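Local coordinates for protein putative 2-dehydro-3-deoxygalactonokinase (Sinorhizobium meliloti, PDB 3T69) that probably phosphorylates 2-dehydro-3-deoxy-D-galactonate with ATP, the second step in breaking down D-galactonate on the DeLey-Doudoroff route of galactose degradation, at residues E128-G140 and V288-A301. Residues are numbered along the deposited sequence; the frame is centred on the assembly and turned at random.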
loop_
_atom_site.group_PDB
_atom_site.type_symbol
_atom_site.label_atom_id
_atom_site.label_comp_id
_atom_site.label_asym_id
_atom_site.label_seq_id
_atom_site.Cartn_x
_atom_site.Cartn_y
_atom_site.Cartn_z
ATOM N N GLU B 128 -19.855 3.009 -10.885
ATOM C CA GLU B 128 -19.488 4.331 -11.353
ATOM C C GLU B 128 -20.001 4.533 -12.763
ATOM O O GLU B 128 -20.081 5.683 -13.247
ATOM C CB GLU B 128 -17.942 4.479 -11.333
ATOM C CG GLU B 128 -17.242 4.492 -9.930
ATOM C CD GLU B 128 -16.929 3.126 -9.375
ATOM O OE1 GLU B 128 -17.095 2.128 -10.111
ATOM O OE2 GLU B 128 -16.516 3.019 -8.194
ATOM N N GLU B 129 -20.321 3.451 -13.472
ATOM C CA GLU B 129 -20.874 3.674 -14.816
ATOM C C GLU B 129 -22.304 4.207 -14.674
ATOM O O GLU B 129 -22.768 4.910 -15.527
ATOM C CB GLU B 129 -20.830 2.441 -15.749
ATOM C CG GLU B 129 -21.905 1.416 -15.492
ATOM C CD GLU B 129 -21.722 0.829 -14.127
ATOM O OE1 GLU B 129 -20.541 0.592 -13.790
ATOM O OE2 GLU B 129 -22.709 0.632 -13.390
ATOM N N THR B 130 -22.984 3.868 -13.595
ATOM C CA THR B 130 -24.310 4.373 -13.387
ATOM C C THR B 130 -24.350 5.841 -12.901
ATOM O O THR B 130 -25.262 6.593 -13.267
ATOM C CB THR B 130 -25.098 3.454 -12.477
ATOM O OG1 THR B 130 -25.190 2.174 -13.126
ATOM C CG2 THR B 130 -26.493 4.019 -12.251
ATOM N N GLN B 131 -23.336 6.252 -12.135
ATOM C CA GLN B 131 -23.176 7.658 -11.828
ATOM C C GLN B 131 -22.792 8.372 -13.108
ATOM O O GLN B 131 -23.030 9.550 -13.261
ATOM C CB GLN B 131 -22.153 7.879 -10.717
ATOM C CG GLN B 131 -22.339 6.942 -9.500
ATOM C CD GLN B 131 -21.286 7.155 -8.405
ATOM O OE1 GLN B 131 -20.112 6.830 -8.565
ATOM N NE2 GLN B 131 -21.720 7.699 -7.283
ATOM N N LEU B 132 -22.223 7.679 -14.058
ATOM C CA LEU B 132 -21.903 8.388 -15.295
ATOM C C LEU B 132 -23.078 8.438 -16.254
ATOM O O LEU B 132 -23.173 9.337 -17.105
ATOM C CB LEU B 132 -20.692 7.785 -15.992
ATOM C CG LEU B 132 -19.326 8.014 -15.360
ATOM C CD1 LEU B 132 -18.326 7.049 -15.988
ATOM C CD2 LEU B 132 -18.873 9.448 -15.538
ATOM N N LEU B 133 -23.971 7.462 -16.140
ATOM C CA LEU B 133 -25.191 7.482 -16.943
ATOM C C LEU B 133 -25.956 8.716 -16.461
ATOM O O LEU B 133 -26.404 9.538 -17.264
ATOM C CB LEU B 133 -26.010 6.202 -16.739
ATOM C CG LEU B 133 -27.427 6.152 -17.316
ATOM C CD1 LEU B 133 -27.449 6.299 -18.818
ATOM C CD2 LEU B 133 -28.064 4.866 -16.855
ATOM N N GLY B 134 -26.034 8.820 -15.137
ATOM C CA GLY B 134 -26.676 9.909 -14.471
ATOM C C GLY B 134 -26.216 11.278 -14.917
ATOM O O GLY B 134 -27.037 12.122 -15.230
ATOM N N ALA B 135 -24.912 11.496 -14.983
ATOM C CA ALA B 135 -24.410 12.854 -15.035
ATOM C C ALA B 135 -23.969 13.331 -16.405
ATOM O O ALA B 135 -23.734 14.526 -16.583
ATOM C CB ALA B 135 -23.307 13.053 -14.017
ATOM N N ALA B 136 -23.873 12.429 -17.378
ATOM C CA ALA B 136 -23.369 12.813 -18.705
ATOM C C ALA B 136 -24.032 14.087 -19.263
ATOM O O ALA B 136 -23.335 15.013 -19.701
ATOM C CB ALA B 136 -23.505 11.666 -19.690
ATOM N N ALA B 137 -25.347 14.145 -19.261
ATOM C CA ALA B 137 -26.025 15.305 -19.811
ATOM C C ALA B 137 -25.739 16.597 -19.069
ATOM O O ALA B 137 -25.454 17.617 -19.661
ATOM C CB ALA B 137 -27.485 15.059 -19.808
ATOM N N HIS B 138 -25.787 16.539 -17.758
ATOM C CA HIS B 138 -25.593 17.731 -16.989
ATOM C C HIS B 138 -24.218 18.312 -17.184
ATOM O O HIS B 138 -24.068 19.491 -17.337
ATOM C CB HIS B 138 -25.806 17.421 -15.533
ATOM C CG HIS B 138 -25.127 18.373 -14.612
ATOM N ND1 HIS B 138 -25.779 19.431 -14.029
ATOM C CD2 HIS B 138 -23.862 18.412 -14.146
ATOM C CE1 HIS B 138 -24.943 20.092 -13.255
ATOM N NE2 HIS B 138 -23.772 19.493 -13.309
ATOM N N LEU B 139 -23.205 17.473 -17.228
ATOM C CA LEU B 139 -21.853 17.966 -17.237
ATOM C C LEU B 139 -21.698 18.825 -18.445
ATOM O O LEU B 139 -21.135 19.898 -18.384
ATOM N N GLY B 140 -22.230 18.376 -19.551
ATOM C CA GLY B 140 -22.205 19.228 -20.725
ATOM C C GLY B 140 -21.983 18.409 -21.968
ATOM O O GLY B 140 -22.565 17.324 -22.128
ATOM N N VAL B 288 -19.820 17.642 -8.696
ATOM C CA VAL B 288 -21.140 17.036 -8.970
ATOM C C VAL B 288 -21.495 16.044 -7.850
ATOM O O VAL B 288 -20.674 15.225 -7.456
ATOM C CB VAL B 288 -21.153 16.303 -10.326
ATOM C CG1 VAL B 288 -22.504 15.702 -10.601
ATOM C CG2 VAL B 288 -20.765 17.240 -11.489
ATOM N N ASP B 289 -22.703 16.112 -7.306
ATOM C CA ASP B 289 -22.966 15.329 -6.112
ATOM C C ASP B 289 -23.000 13.872 -6.530
ATOM O O ASP B 289 -23.473 13.551 -7.628
ATOM C CB ASP B 289 -24.255 15.753 -5.398
ATOM C CG ASP B 289 -24.525 14.930 -4.126
ATOM O OD1 ASP B 289 -25.517 14.155 -4.117
ATOM O OD2 ASP B 289 -23.763 15.041 -3.132
ATOM N N ALA B 290 -22.496 13.001 -5.655
ATOM C CA ALA B 290 -22.307 11.590 -5.989
ATOM C C ALA B 290 -23.627 10.866 -6.057
ATOM O O ALA B 290 -23.924 10.202 -7.068
ATOM C CB ALA B 290 -21.382 10.899 -4.994
ATOM N N ASP B 291 -24.406 10.986 -4.985
ATOM C CA ASP B 291 -25.728 10.354 -4.945
ATOM C C ASP B 291 -26.755 11.005 -5.930
ATOM O O ASP B 291 -27.605 10.336 -6.512
ATOM C CB ASP B 291 -26.213 10.189 -3.493
ATOM C CG ASP B 291 -25.356 9.127 -2.671
ATOM O OD1 ASP B 291 -24.442 8.477 -3.244
ATOM O OD2 ASP B 291 -25.620 8.916 -1.452
ATOM N N GLU B 292 -26.648 12.292 -6.186
ATOM C CA GLU B 292 -27.522 12.828 -7.219
ATOM C C GLU B 292 -27.251 12.138 -8.582
ATOM O O GLU B 292 -28.173 11.792 -9.297
ATOM C CB GLU B 292 -27.451 14.388 -7.303
ATOM N N ALA B 293 -25.991 11.888 -8.911
ATOM C CA ALA B 293 -25.636 11.163 -10.138
ATOM C C ALA B 293 -26.046 9.681 -10.185
ATOM O O ALA B 293 -26.370 9.198 -11.286
ATOM C CB ALA B 293 -24.169 11.319 -10.460
ATOM N N VAL B 294 -26.023 8.966 -9.045
ATOM C CA VAL B 294 -26.502 7.582 -9.067
ATOM C C VAL B 294 -27.992 7.501 -9.203
ATOM O O VAL B 294 -28.467 6.718 -10.045
ATOM C CB VAL B 294 -26.225 6.686 -7.842
ATOM C CG1 VAL B 294 -25.244 5.605 -8.181
ATOM C CG2 VAL B 294 -25.919 7.450 -6.605
ATOM N N ARG B 295 -28.741 8.238 -8.353
ATOM C CA ARG B 295 -30.199 8.192 -8.456
ATOM C C ARG B 295 -30.583 8.524 -9.919
ATOM O O ARG B 295 -31.456 7.875 -10.527
ATOM C CB ARG B 295 -30.907 9.064 -7.388
ATOM N N ALA B 296 -29.831 9.424 -10.527
ATOM C CA ALA B 296 -30.160 9.814 -11.870
ATOM C C ALA B 296 -29.845 8.722 -12.870
ATOM O O ALA B 296 -30.537 8.585 -13.886
ATOM C CB ALA B 296 -29.455 11.078 -12.239
ATOM N N GLY B 297 -28.775 7.971 -12.613
ATOM C CA GLY B 297 -28.334 6.945 -13.517
ATOM C C GLY B 297 -29.293 5.785 -13.369
ATOM O O GLY B 297 -29.738 5.231 -14.369
ATOM N N LEU B 298 -29.642 5.421 -12.141
ATOM C CA LEU B 298 -30.660 4.417 -11.980
ATOM C C LEU B 298 -32.022 4.881 -12.552
ATOM O O LEU B 298 -32.819 4.059 -13.005
ATOM C CB LEU B 298 -30.817 3.972 -10.524
ATOM C CG LEU B 298 -29.614 3.454 -9.732
ATOM C CD1 LEU B 298 -29.733 3.893 -8.302
ATOM C CD2 LEU B 298 -29.503 1.966 -9.766
ATOM N N SER B 299 -32.311 6.181 -12.531
ATOM C CA SER B 299 -33.587 6.653 -13.102
ATOM C C SER B 299 -33.624 6.493 -14.639
ATOM O O SER B 299 -34.588 5.970 -15.202
ATOM C CB SER B 299 -33.940 8.088 -12.617
ATOM O OG SER B 299 -34.798 8.774 -13.532
ATOM N N ALA B 300 -32.557 6.889 -15.313
ATOM C CA ALA B 300 -32.553 6.774 -16.766
ATOM C C ALA B 300 -32.692 5.309 -17.241
ATOM O O ALA B 300 -33.240 5.057 -18.325
ATOM C CB ALA B 300 -31.335 7.427 -17.342
ATOM N N ALA B 301 -32.222 4.361 -16.419
ATOM C CA ALA B 301 -32.341 2.944 -16.723
ATOM C C ALA B 301 -33.750 2.451 -16.484
ATOM O O ALA B 301 -34.327 1.829 -17.368
ATOM C CB ALA B 301 -31.275 2.060 -15.936
#
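G134 and G297 meet where helix 128-139 crosses the helix that begins at A290. The CA atoms of G134 and G297 are 3.5 Å apart. The axes of segments 128-139 and 290-301 approach to 6.4 Å and run almost at right angles, at 91°. A CB on either glycine would run into the other backbone, which is consistent with the close crossing of the two helices here. CA-H...O contacts also join the backbones, among them G297 CA to T130 O and G134 CA to A293 O.

Side chains close in around this point. T130 holds CG2 anti to its backbone N, which sets the methyl against the second helix, with T130 CG2 3.4 Å from L298 N. Its OG1 hydrogen-bonds to E129 OE2, on the anti side of that carboxylate and 27° out of its plane. A valine here would probably leave E129 OE2 without its hydroxyl partner. Q131 and V294 lie side by side and point the same way, with Q131 CG 3.5 Å from V294 CG1. Beyond CG the Q131 chain is extended, and NE2 makes a weak bond to A290 O (3.3 Å, 133° at the hydrogen). L133 lies over the next turn, where its CG is 4.1 Å from A300 CB. A293 CB packs against A135 CB at 4.0 Å. Farther along, H138 and V288 come from opposite directions, and the ring meets V288 CG2 obliquely.

The contact is helix-on-helix packing within a kinase of the ASKHA fold. Helix 128-139 rests on M148 of strand 143-148 through E128, Q131 and L132. V294 and L298 of the other helix face strand 9-14, at D13 and A11. T130 and A301 both touch L111 of strand 108-116, so the crossed pair lies between strands of the two sheets.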